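Putative NADPH-dependent oxidoreductase (Desulfitobacterium hafniense DCB-2, PDB 3DB2) probably catalyses an NAD(P)(H)-dependent oxidation or reduction, pairing a Rossmann-fold dinucleotide domain with a GFO/IDH/MocA-type C-terminal domain, on an unidentified substrate. Local coordinates at residues G123-R128 / S259-S264; G130-M135 / F241-Y246; S148-V153 / D188-L193; L220-F223 / K227-Y230. All blocks are in the same frame, centred on the assembly; numbering follows the deposited sequence. Where two conformers were deposited one is given.

Interaction 1. Residues G123-R128 / S259-S264; sequences GHSSRR and SWWSNS
Trp261 reaches across to Ser125 and Ser126 with the far end of its six-membered ring, and the two serines receive it differently. Ser126 sits at the rim: its CA lies near the ring plane, 3.5 Å from Trp261 CH2, and its CB is as close to the same carbon. Ser125 comes in obliquely, with OG 3.2 Å from Trp261 CZ2. No hydrogen bond crosses between the segments; both hydroxyls are engaged by other residues, Ser125 OG with His302 ND1 and Ser126 OG with Asn189 ND2. The indole gets this far because CG stands anti to the backbone nitrogen (chi1 -167°), carrying the ring away from its own loop, while the two backbones stay well apart, 9.1 Å between Ser126 CA and Trp261 CA. Cutting Trp261 back to an alanine would probably leave a gap beside Ser125 and Ser126, where the indole supplies all the direct contact between the two segments. His302 ties the same corner together, taking Ser125 OG on one ring nitrogen and the carbonyl O of Trp261 on the other. The contact is buried at the junction of the two domains: 123-128 leads from strand 120-123, at the edge of the parallel Rossmann sheet, into helix 130-140; the loop 259-264 links strands 250-256 and 271-278 of the large mixed sheet; and helix 302-316 packs against Ser125 and Arg128.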
loop_
_atom_site.group_PDB
_atom_site.type_symbol
_atom_site.label_atom_id
_atom_site.label_comp_id
_atom_site.label_asym_id
_atom_site.label_seq_id
_atom_site.Cartn_x
_atom_site.Cartn_y
_atom_site.Cartn_z
ATOM N N GLY C 123 3.698 4.407 25.699
ATOM C CA GLY C 123 2.998 5.411 24.986
ATOM C C GLY C 123 3.117 5.362 23.481
ATOM O O GLY C 123 3.990 5.981 22.908
ATOM N N HIS C 124 2.177 4.674 22.835
ATOM C CA HIS C 124 1.846 4.767 21.416
ATOM C C HIS C 124 0.607 5.652 21.273
ATOM O O HIS C 124 -0.512 5.176 21.428
ATOM C CB HIS C 124 1.562 3.393 20.831
ATOM C CG HIS C 124 2.558 2.337 21.146
ATOM N ND1 HIS C 124 2.791 1.827 22.395
ATOM C CD2 HIS C 124 3.392 1.684 20.316
ATOM C CE1 HIS C 124 3.722 0.908 22.334
ATOM N NE2 HIS C 124 4.104 0.798 21.078
ATOM N N SER C 125 0.758 6.954 21.029
ATOM C CA SER C 125 -0.386 7.841 21.258
ATOM C C SER C 125 -1.244 8.044 20.031
ATOM O O SER C 125 -2.301 8.635 20.169
ATOM C CB SER C 125 0.103 9.220 21.760
ATOM O OG SER C 125 0.755 9.925 20.706
ATOM N N SER C 126 -0.798 7.597 18.861
ATOM C CA SER C 126 -1.573 7.741 17.631
ATOM C C SER C 126 -2.975 7.154 17.716
ATOM O O SER C 126 -3.933 7.685 17.142
ATOM C CB SER C 126 -0.806 7.094 16.429
ATOM O OG SER C 126 -1.390 7.521 15.214
ATOM N N ARG C 127 -3.121 6.010 18.404
ATOM C CA ARG C 127 -4.394 5.337 18.533
ATOM C C ARG C 127 -5.380 6.215 19.316
ATOM O O ARG C 127 -6.576 5.983 19.196
ATOM C CB ARG C 127 -4.318 3.972 19.217
ATOM C CG ARG C 127 -3.833 3.926 20.640
ATOM C CD ARG C 127 -4.258 2.658 21.333
ATOM N NE ARG C 127 -3.389 1.519 21.010
ATOM C CZ ARG C 127 -3.715 0.288 21.421
ATOM N NH1 ARG C 127 -4.822 0.080 22.111
ATOM N NH2 ARG C 127 -2.970 -0.782 21.162
ATOM N N ARG C 128 -4.860 7.185 20.048
ATOM C CA ARG C 128 -5.684 8.074 20.850
ATOM C C ARG C 128 -6.275 9.232 20.054
ATOM O O ARG C 128 -7.227 9.886 20.517
ATOM C CB ARG C 128 -4.874 8.652 22.011
ATOM C CG ARG C 128 -4.004 7.670 22.758
ATOM C CD ARG C 128 -4.038 7.900 24.243
ATOM N NE ARG C 128 -3.584 6.693 24.917
ATOM C CZ ARG C 128 -4.151 5.914 25.806
ATOM N NH1 ARG C 128 -5.353 6.158 26.258
ATOM N NH2 ARG C 128 -3.487 4.857 26.257
ATOM N N SER C 259 3.734 16.878 10.903
ATOM C CA SER C 259 4.454 18.058 11.378
ATOM C C SER C 259 3.701 18.681 12.529
ATOM O O SER C 259 4.338 19.431 13.297
ATOM C CB SER C 259 4.714 19.025 10.225
ATOM O OG SER C 259 3.561 19.709 9.813
ATOM N N TRP C 260 2.420 18.379 12.691
ATOM C CA TRP C 260 1.652 18.872 13.831
ATOM C C TRP C 260 1.508 17.879 14.983
ATOM O O TRP C 260 0.731 18.114 15.910
ATOM C CB TRP C 260 0.246 19.313 13.370
ATOM C CG TRP C 260 0.392 20.539 12.532
ATOM C CD1 TRP C 260 0.702 20.635 11.202
ATOM C CD2 TRP C 260 0.221 21.872 13.038
ATOM N NE1 TRP C 260 0.729 21.974 10.849
ATOM C CE2 TRP C 260 0.440 22.741 11.947
ATOM C CE3 TRP C 260 -0.099 22.394 14.299
ATOM C CZ2 TRP C 260 0.339 24.112 12.136
ATOM C CZ3 TRP C 260 -0.192 23.768 14.460
ATOM C CH2 TRP C 260 0.030 24.618 13.371
ATOM N N TRP C 261 2.246 16.799 14.956
ATOM C CA TRP C 261 2.273 15.806 16.006
ATOM C C TRP C 261 2.542 16.399 17.399
ATOM O O TRP C 261 1.811 16.121 18.354
ATOM C CB TRP C 261 3.338 14.776 15.674
ATOM C CG TRP C 261 3.266 13.550 16.518
ATOM C CD1 TRP C 261 4.168 13.230 17.496
ATOM C CD2 TRP C 261 2.298 12.491 16.502
ATOM N NE1 TRP C 261 3.812 12.043 18.077
ATOM C CE2 TRP C 261 2.682 11.566 17.497
ATOM C CE3 TRP C 261 1.149 12.234 15.744
ATOM C CZ2 TRP C 261 1.962 10.407 17.756
ATOM C CZ3 TRP C 261 0.428 11.083 15.998
ATOM C CH2 TRP C 261 0.834 10.180 16.996
ATOM N N SER C 262 3.584 17.217 17.502
ATOM C CA SER C 262 3.969 17.788 18.794
ATOM C C SER C 262 2.940 18.758 19.359
ATOM O O SER C 262 2.782 18.893 20.577
ATOM C CB SER C 262 5.369 18.427 18.618
ATOM O OG SER C 262 5.247 19.659 17.916
ATOM N N ASN C 263 2.203 19.434 18.487
ATOM C CA ASN C 263 1.125 20.334 18.849
ATOM C C ASN C 263 -0.159 19.551 19.157
ATOM O O ASN C 263 -1.142 19.640 18.430
ATOM C CB ASN C 263 0.946 21.319 17.700
ATOM C CG ASN C 263 2.294 21.695 17.092
ATOM O OD1 ASN C 263 2.936 20.983 16.323
ATOM N ND2 ASN C 263 2.766 22.871 17.464
ATOM N N SER C 264 -0.097 18.765 20.229
ATOM C CA SER C 264 -0.940 17.588 20.489
ATOM C C SER C 264 -2.412 17.955 20.651
ATOM O O SER C 264 -3.276 17.151 20.262
ATOM C CB SER C 264 -0.354 16.717 21.574
ATOM O OG SER C 264 -0.364 17.422 22.785
#

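Interaction 2. Residues G130-M135 / F241-Y246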
loop_
_atom_site.group_PDB
_atom_site.type_symbol
_atom_site.label_atom_id
_atom_site.label_comp_id
_atom_site.label_asym_id
_atom_site.label_seq_id
_atom_site.Cartn_x
_atom_site.Cartn_y
_atom_site.Cartn_z
ATOM N N GLY C 130 -8.464 11.531 17.704
ATOM C CA GLY C 130 -9.910 11.419 17.498
ATOM C C GLY C 130 -10.165 10.658 16.198
ATOM O O GLY C 130 -11.125 9.921 16.084
ATOM N N ALA C 131 -9.282 10.823 15.220
ATOM C CA ALA C 131 -9.469 10.121 13.942
ATOM C C ALA C 131 -9.331 8.626 14.135
ATOM O O ALA C 131 -10.139 7.899 13.579
ATOM C CB ALA C 131 -8.491 10.628 12.922
ATOM N N LEU C 132 -8.352 8.141 14.899
ATOM C CA LEU C 132 -8.205 6.691 15.035
ATOM C C LEU C 132 -9.336 6.085 15.856
ATOM O O LEU C 132 -9.870 4.967 15.629
ATOM C CB LEU C 132 -6.827 6.419 15.639
ATOM C CG LEU C 132 -5.694 6.136 14.668
ATOM C CD1 LEU C 132 -5.959 4.865 13.863
ATOM C CD2 LEU C 132 -5.482 7.344 13.750
ATOM N N ARG C 133 -9.767 6.846 16.864
ATOM C CA ARG C 133 -10.936 6.483 17.672
ATOM C C ARG C 133 -12.205 6.370 16.813
ATOM O O ARG C 133 -13.013 5.460 17.007
ATOM C CB ARG C 133 -11.162 7.455 18.820
ATOM C CG ARG C 133 -10.092 7.517 19.886
ATOM C CD ARG C 133 -9.766 6.152 20.464
ATOM N NE ARG C 133 -8.965 6.162 21.666
ATOM C CZ ARG C 133 -8.259 5.204 22.242
ATOM N NH1 ARG C 133 -8.169 3.982 21.759
ATOM N NH2 ARG C 133 -7.595 5.454 23.372
ATOM N N LYS C 134 -12.374 7.273 15.864
ATOM C CA LYS C 134 -13.566 7.274 15.024
ATOM C C LYS C 134 -13.480 6.097 14.072
ATOM O O LYS C 134 -14.441 5.340 13.845
ATOM C CB LYS C 134 -13.670 8.632 14.330
ATOM C CG LYS C 134 -14.804 8.755 13.331
ATOM C CD LYS C 134 -16.120 8.739 14.098
ATOM C CE LYS C 134 -17.274 8.413 13.169
ATOM N NZ LYS C 134 -18.273 9.518 13.230
HETATM N N MSE C 135 -12.292 5.903 13.488
HETATM C CA MSE C 135 -12.109 4.769 12.568
HETATM C C MSE C 135 -12.404 3.448 13.258
HETATM O O MSE C 135 -12.982 2.517 12.679
HETATM C CB MSE C 135 -10.706 4.793 11.942
HETATM C CG MSE C 135 -10.512 5.976 10.991
HETATM SE SE MSE C 135 -8.591 6.208 10.586
HETATM C CE MSE C 135 -8.527 4.711 9.366
ATOM N N PHE C 241 1.808 10.279 6.231
ATOM C CA PHE C 241 1.212 9.436 7.259
ATOM C C PHE C 241 -0.223 9.160 6.772
ATOM O O PHE C 241 -1.049 10.070 6.834
ATOM C CB PHE C 241 1.186 10.023 8.648
ATOM C CG PHE C 241 0.752 9.158 9.809
ATOM C CD1 PHE C 241 -0.543 8.671 9.978
ATOM C CD2 PHE C 241 1.663 8.821 10.803
ATOM C CE1 PHE C 241 -0.953 7.879 11.020
ATOM C CE2 PHE C 241 1.278 8.011 11.855
ATOM C CZ PHE C 241 -0.009 7.537 11.974
ATOM N N SER C 242 -0.450 7.907 6.376
ATOM C CA SER C 242 -1.778 7.561 5.857
ATOM C C SER C 242 -2.223 6.174 6.305
ATOM O O SER C 242 -1.417 5.322 6.632
ATOM C CB SER C 242 -1.762 7.663 4.337
ATOM O OG SER C 242 -0.781 6.833 3.763
ATOM N N ILE C 243 -3.553 5.980 6.323
ATOM C CA ILE C 243 -4.184 4.709 6.599
ATOM C C ILE C 243 -5.413 4.608 5.667
ATOM O O ILE C 243 -6.246 5.526 5.643
ATOM C CB ILE C 243 -4.638 4.574 8.060
ATOM C CG1 ILE C 243 -3.541 4.908 9.076
ATOM C CG2 ILE C 243 -5.223 3.194 8.370
ATOM C CD1 ILE C 243 -3.895 4.652 10.517
ATOM N N ASN C 244 -5.467 3.529 4.919
ATOM C CA ASN C 244 -6.584 3.257 4.018
ATOM C C ASN C 244 -7.167 1.934 4.544
ATOM O O ASN C 244 -6.457 0.952 4.719
ATOM C CB ASN C 244 -6.207 3.076 2.561
ATOM C CG ASN C 244 -5.477 4.282 1.987
ATOM O OD1 ASN C 244 -5.834 5.398 2.293
ATOM N ND2 ASN C 244 -4.476 4.058 1.172
ATOM N N VAL C 245 -8.447 1.935 4.788
ATOM C CA VAL C 245 -9.201 0.784 5.242
ATOM C C VAL C 245 -10.263 0.446 4.175
ATOM O O VAL C 245 -11.028 1.333 3.806
ATOM C CB VAL C 245 -9.909 1.081 6.564
ATOM C CG1 VAL C 245 -10.601 -0.148 7.100
ATOM C CG2 VAL C 245 -8.903 1.625 7.580
ATOM N N TYR C 246 -10.260 -0.794 3.746
ATOM C CA TYR C 246 -11.169 -1.283 2.722
ATOM C C TYR C 246 -12.227 -2.164 3.398
ATOM O O TYR C 246 -11.838 -3.168 4.010
ATOM C CB TYR C 246 -10.377 -2.083 1.683
ATOM C CG TYR C 246 -9.340 -1.174 1.031
ATOM C CD1 TYR C 246 -9.719 -0.275 0.046
ATOM C CD2 TYR C 246 -7.997 -1.195 1.399
ATOM C CE1 TYR C 246 -8.789 0.555 -0.551
ATOM C CE2 TYR C 246 -7.085 -0.355 0.779
ATOM C CZ TYR C 246 -7.462 0.529 -0.195
ATOM O OH TYR C 246 -6.558 1.396 -0.829
#
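Leu132 and Met135, the latter present as selenomethionine, meet Ile243 and Val245 across a helix-on-sheet interface, where helix 130-140 lies on the large mixed sheet of the C-terminal domain. Three methyl-to-methyl meetings make the contact, all apolar. Met135 CE enters beside both strand residues, 3.6 Å from Val245 CG2 and 3.8 Å from Ile243 CG2. One turn earlier, Leu132 CD1 meets Ile243 CD1 at 3.9 Å, these two side chains crossing at about a right angle. Ile243 thus uses both branches: CG2 serves Met135, whereas CG1, lying beside the backbone nitrogen, carries CD1 over to Leu132. The bend at the selenium (chi3 76°) turns the terminal methyl of Met135 toward the strand.

The helix and strand axes run almost the same way, 10° apart and 11.8 Å from each other, which lets residues three apart on the helix keep pace with residues two apart on the strand. At the start of the helix, the carboxylate of Asp268 accepts hydrogen bonds from the backbone N atoms of Gly130 and Ala131. The strand is held from both flanks by backbone bonds, to 250-256 on one and to 147-155 on the other, and Gln186 of helix 183-194 touches Ile243 as well. Inside the helix, the amide of Met135 is fixed by a hydrogen bond from its N to Ala131 O, 2.9 Å long.

Interaction 3. Residues S148-V153 / D188-L193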
loop_
_atom_site.group_PDB
_atom_site.type_symbol
_atom_site.label_atom_id
_atom_site.label_comp_id
_atom_site.label_asym_id
_atom_site.label_seq_id
_atom_site.Cartn_x
_atom_site.Cartn_y
_atom_site.Cartn_z
ATOM N N SER C 148 -11.438 -6.051 4.887
ATOM C CA SER C 148 -10.640 -7.048 4.185
ATOM C C SER C 148 -9.148 -6.762 4.416
ATOM O O SER C 148 -8.416 -7.612 4.907
ATOM C CB SER C 148 -10.876 -7.078 2.671
ATOM O OG SER C 148 -11.063 -5.795 2.088
ATOM N N SER C 149 -8.769 -5.538 4.060
ATOM C CA SER C 149 -7.359 -5.145 4.150
ATOM C C SER C 149 -7.218 -3.674 4.571
ATOM O O SER C 149 -8.130 -2.867 4.479
ATOM C CB SER C 149 -6.654 -5.375 2.825
ATOM O OG SER C 149 -7.128 -4.557 1.784
ATOM N N ILE C 150 -5.994 -3.351 5.021
ATOM C CA ILE C 150 -5.619 -2.000 5.391
ATOM C C ILE C 150 -4.244 -1.700 4.789
ATOM O O ILE C 150 -3.415 -2.585 4.704
ATOM C CB ILE C 150 -5.594 -1.780 6.908
ATOM C CG1 ILE C 150 -6.980 -1.841 7.543
ATOM C CG2 ILE C 150 -4.877 -0.471 7.266
ATOM C CD1 ILE C 150 -6.902 -1.823 9.057
ATOM N N GLU C 151 -4.037 -0.443 4.367
ATOM C CA GLU C 151 -2.725 -0.009 3.914
ATOM C C GLU C 151 -2.292 1.198 4.759
ATOM O O GLU C 151 -3.059 2.149 4.786
ATOM C CB GLU C 151 -2.719 0.409 2.440
ATOM C CG GLU C 151 -3.252 -0.697 1.552
ATOM C CD GLU C 151 -3.842 -0.141 0.262
ATOM O OE1 GLU C 151 -4.082 1.081 0.148
ATOM O OE2 GLU C 151 -4.102 -0.990 -0.624
ATOM N N ALA C 152 -1.163 1.095 5.412
ATOM C CA ALA C 152 -0.671 2.127 6.317
ATOM C C ALA C 152 0.684 2.602 5.805
ATOM O O ALA C 152 1.444 1.772 5.287
ATOM C CB ALA C 152 -0.544 1.598 7.732
ATOM N N VAL C 153 0.971 3.892 5.914
ATOM C CA VAL C 153 2.258 4.390 5.433
ATOM C C VAL C 153 2.788 5.392 6.456
ATOM O O VAL C 153 2.000 6.190 6.950
ATOM C CB VAL C 153 2.152 5.092 4.075
ATOM C CG1 VAL C 153 3.465 5.738 3.646
ATOM C CG2 VAL C 153 1.681 4.101 3.013
ATOM N N ASP C 188 1.123 -0.369 15.911
ATOM C CA ASP C 188 0.168 -0.244 17.012
ATOM C C ASP C 188 -1.205 0.139 16.455
ATOM O O ASP C 188 -2.185 -0.491 16.902
ATOM C CB ASP C 188 0.630 0.762 18.056
ATOM C CG ASP C 188 -0.331 0.698 19.244
ATOM O OD1 ASP C 188 -0.302 -0.322 19.978
ATOM O OD2 ASP C 188 -1.099 1.664 19.386
ATOM N N ASN C 189 -1.273 1.099 15.534
ATOM C CA ASN C 189 -2.579 1.419 14.960
ATOM C C ASN C 189 -3.232 0.193 14.349
ATOM O O ASN C 189 -4.438 -0.003 14.497
ATOM C CB ASN C 189 -2.480 2.539 13.916
ATOM C CG ASN C 189 -2.195 3.871 14.588
ATOM O OD1 ASN C 189 -2.457 4.042 15.777
ATOM N ND2 ASN C 189 -1.673 4.790 13.786
ATOM N N LEU C 190 -2.469 -0.633 13.655
ATOM C CA LEU C 190 -3.003 -1.799 12.951
ATOM C C LEU C 190 -3.561 -2.853 13.892
ATOM O O LEU C 190 -4.606 -3.454 13.666
ATOM C CB LEU C 190 -1.904 -2.426 12.078
ATOM C CG LEU C 190 -1.589 -1.622 10.803
ATOM C CD1 LEU C 190 -0.287 -2.086 10.162
ATOM C CD2 LEU C 190 -2.744 -1.748 9.828
ATOM N N GLN C 191 -2.869 -3.115 15.002
ATOM C CA GLN C 191 -3.378 -4.118 15.944
ATOM C C GLN C 191 -4.452 -3.523 16.840
ATOM O O GLN C 191 -5.320 -4.242 17.323
ATOM C CB GLN C 191 -2.186 -4.702 16.701
ATOM C CG GLN C 191 -1.265 -5.504 15.772
ATOM C CD GLN C 191 -0.163 -6.273 16.490
ATOM O OE1 GLN C 191 -0.089 -7.495 16.491
ATOM N NE2 GLN C 191 0.782 -5.567 17.112
ATOM N N PHE C 192 -4.452 -2.210 17.060
ATOM C CA PHE C 192 -5.574 -1.541 17.711
ATOM C C PHE C 192 -6.861 -1.700 16.904
ATOM O O PHE C 192 -7.954 -2.028 17.376
ATOM C CB PHE C 192 -5.254 -0.064 17.881
ATOM C CG PHE C 192 -6.433 0.824 18.205
ATOM C CD1 PHE C 192 -7.103 0.628 19.410
ATOM C CD2 PHE C 192 -6.856 1.832 17.353
ATOM C CE1 PHE C 192 -8.182 1.424 19.732
ATOM C CE2 PHE C 192 -7.954 2.614 17.658
ATOM C CZ PHE C 192 -8.610 2.394 18.860
ATOM N N LEU C 193 -6.739 -1.468 15.593
ATOM C CA LEU C 193 -7.892 -1.520 14.699
ATOM C C LEU C 193 -8.369 -2.946 14.440
ATOM O O LEU C 193 -9.592 -3.164 14.473
ATOM C CB LEU C 193 -7.537 -0.821 13.395
ATOM C CG LEU C 193 -7.287 0.684 13.413
ATOM C CD1 LEU C 193 -7.011 1.179 11.992
ATOM C CD2 LEU C 193 -8.471 1.416 14.043
#
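Leu190 and Leu193 of helix 183-194 press onto Ile150 and Ala152 of strand 147-155. Asp188 comes first, with a salt bridge to Arg127 that ties this turn to the loop after the Rossmann sheet, and Asn189 follows, its ND2 hydrogen-bonded to Gln186 OE1 within the same helix. Leu190 then makes the closest approach. Its CD2 lies 3.6 Å from Ile150 CG2 and also near Ile150 CB, while its other methyl, CD1, reaches 4.4 Å from Ala152 CB. The two branches of Leu190 therefore straddle successive inward-facing strand positions, and its side chain and that of Ile150 slide past each other in opposite directions. Gln191 OE1 bonds the backbone N of Val197, and Phe192 packs on Arg133 and Lys136 of helix 130-140. Leu193, one turn after Leu190, brings CD1 to 4.2 Å from Ile150 CD1, crossing that side chain at about a right angle. CG1 of Ile150, beside the backbone nitrogen (chi1 -68°), directs CD1 to Leu193 and leaves CG2 for Leu190.

The axes are 10.1 Å apart and run roughly antiparallel, at 156°; the helix covers one face of the mixed sheet. Glu151 points to the other face, where its carboxylate meets Tyr230 of the second subunit. With aliphatic carbons alone in touch and no polar bond crossing, the contact depends on shape and exclusion of water, while the directional bonds lie around it and on the subunit side of the sheet.

Interaction 4. Residues L220-F223 / K227-Y230; sequences LLEF and KQAY
Phe223 turns the edge of its ring to the neighbouring strand, with CD1 3.3 Å from Lys227 O and CE1 3.7 Å from Ala229 CB, both partners near the ring plane. With CG beside the backbone nitrogen (chi1 -74°), the ring is carried back along the strand pair to Ala229; in the conformer given, Leu221 CD1 reaches the same methyl from about a right angle, also at 3.7 Å. An alanine in place of Phe223 would probably take away the ring edge against Ala229 CB and Lys227 O and leave a gap beside them. The two strands form a beta hairpin within the mixed sheet: Leu221 and Ala229 are a hydrogen-bonded pair, Leu221 N to Ala229 O at 2.8 Å and Ala229 N to Leu221 O at 3.0 Å, and Phe223 N bonds Lys227 O. On the opposite face Leu220 CD2 comes to the edge of the Tyr230 ring. Glu222 and Gln228 run side by side there with extended chains, the carboxylate and amide planes 73° apart; Lys205 of the second subunit lies at both, as a salt bridge to Glu222 OE2 and a hydrogen bond to Gln228 OE1. A water accepts from Gln228 NE2 at 3.1 Å and probably donates to Leu221 O.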
loop_
_atom_site.group_PDB
_atom_site.type_symbol
_atom_site.label_atom_id
_atom_site.label_comp_id
_atom_site.label_asym_id
_atom_site.label_seq_id
_atom_site.Cartn_x
_atom_site.Cartn_y
_atom_site.Cartn_z
ATOM N N LEU C 220 4.184 -6.878 4.530
ATOM C CA LEU C 220 2.858 -7.493 4.548
ATOM C C LEU C 220 2.641 -8.205 5.893
ATOM O O LEU C 220 3.515 -8.842 6.460
ATOM C CB LEU C 220 2.681 -8.492 3.420
ATOM C CG LEU C 220 2.852 -7.926 2.016
ATOM C CD1 LEU C 220 2.513 -9.023 0.998
ATOM C CD2 LEU C 220 2.020 -6.680 1.788
ATOM N N LEU C 221 1.427 -8.103 6.379
ATOM C CA LEU C 221 0.928 -8.714 7.591
ATOM C C LEU C 221 -0.330 -9.527 7.311
ATOM O O LEU C 221 -1.187 -9.137 6.529
ATOM C CB LEU C 221 0.619 -7.639 8.641
ATOM C CG LEU C 221 1.662 -6.518 8.755
ATOM C CD1 LEU C 221 0.984 -5.168 8.903
ATOM C CD2 LEU C 221 2.586 -6.783 9.923
ATOM N N GLU C 222 -0.450 -10.676 7.958
ATOM C CA GLU C 222 -1.705 -11.428 8.027
ATOM C C GLU C 222 -2.095 -11.488 9.505
ATOM O O GLU C 222 -1.211 -11.810 10.318
ATOM C CB GLU C 222 -1.630 -12.842 7.507
ATOM C CG GLU C 222 -1.484 -12.953 6.008
ATOM C CD GLU C 222 -1.918 -14.334 5.524
ATOM O OE1 GLU C 222 -1.448 -15.350 6.065
ATOM O OE2 GLU C 222 -2.729 -14.385 4.581
ATOM N N PHE C 223 -3.340 -11.199 9.798
ATOM C CA PHE C 223 -3.880 -11.145 11.150
ATOM C C PHE C 223 -4.324 -12.538 11.608
ATOM O O PHE C 223 -4.480 -13.426 10.777
ATOM C CB PHE C 223 -5.049 -10.139 11.258
ATOM C CG PHE C 223 -4.422 -8.731 11.218
ATOM C CD1 PHE C 223 -4.201 -8.117 10.001
ATOM C CD2 PHE C 223 -4.069 -8.109 12.387
ATOM C CE1 PHE C 223 -3.599 -6.867 9.930
ATOM C CE2 PHE C 223 -3.430 -6.865 12.331
ATOM C CZ PHE C 223 -3.180 -6.272 11.109
ATOM N N LYS C 227 -7.535 -11.336 8.244
ATOM C CA LYS C 227 -7.525 -10.015 7.601
ATOM C C LYS C 227 -6.085 -9.700 7.232
ATOM O O LYS C 227 -5.184 -10.377 7.754
ATOM C CB LYS C 227 -8.138 -8.986 8.520
ATOM C CG LYS C 227 -9.606 -9.199 8.850
ATOM C CD LYS C 227 -10.165 -7.898 9.443
ATOM C CE LYS C 227 -11.659 -8.026 9.692
ATOM N NZ LYS C 227 -11.932 -9.109 10.667
ATOM N N GLN C 228 -5.863 -8.709 6.368
ATOM C CA GLN C 228 -4.511 -8.461 5.890
ATOM C C GLN C 228 -4.134 -6.987 5.954
ATOM O O GLN C 228 -5.033 -6.146 5.937
ATOM C CB GLN C 228 -4.376 -8.887 4.438
ATOM C CG GLN C 228 -4.519 -10.372 4.232
ATOM C CD GLN C 228 -4.367 -10.852 2.812
ATOM O OE1 GLN C 228 -5.105 -11.750 2.379
ATOM N NE2 GLN C 228 -3.399 -10.303 2.081
ATOM N N ALA C 229 -2.841 -6.702 6.017
ATOM C CA ALA C 229 -2.408 -5.304 5.944
ATOM C C ALA C 229 -1.044 -5.195 5.243
ATOM O O ALA C 229 -0.267 -6.141 5.220
ATOM C CB ALA C 229 -2.358 -4.651 7.300
ATOM N N TYR C 230 -0.836 -4.009 4.687
ATOM C CA TYR C 230 0.384 -3.490 4.110
ATOM C C TYR C 230 0.907 -2.347 4.980
ATOM O O TYR C 230 0.090 -1.504 5.364
ATOM C CB TYR C 230 0.118 -2.985 2.687
ATOM C CG TYR C 230 1.185 -2.036 2.205
ATOM C CD1 TYR C 230 2.461 -2.507 1.892
ATOM C CD2 TYR C 230 0.920 -0.678 2.073
ATOM C CE1 TYR C 230 3.424 -1.616 1.455
ATOM C CE2 TYR C 230 1.893 0.214 1.638
ATOM C CZ TYR C 230 3.139 -0.285 1.334
ATOM O OH TYR C 230 4.149 0.550 0.896
HETATM O O HOH W 1 -1.133 -8.888 3.606
#

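In the fold
All four contacts are largely buried, but their surroundings differ. Interaction 1 lies nearest the centre of the chain and joins the two domains through one indole among serines with outside partners. Interactions 2 and 3 lay different helices on neighbouring strands of one sheet, purely through apolar side chains; their centres are 8 Å apart and Asn244 N bonds Glu151 O between them. Interaction 4 is strand against strand, held by backbone hydrogen bonds, and joins interaction 3 through backbone bonds of Tyr230 with Ile150 and Ala152. Interactions 3 and 4 also reach the second subunit, interaction 2 touches it at Tyr246 alone, and no other chain touches interaction 1, whose His124 packs on Asp188 of interaction 3.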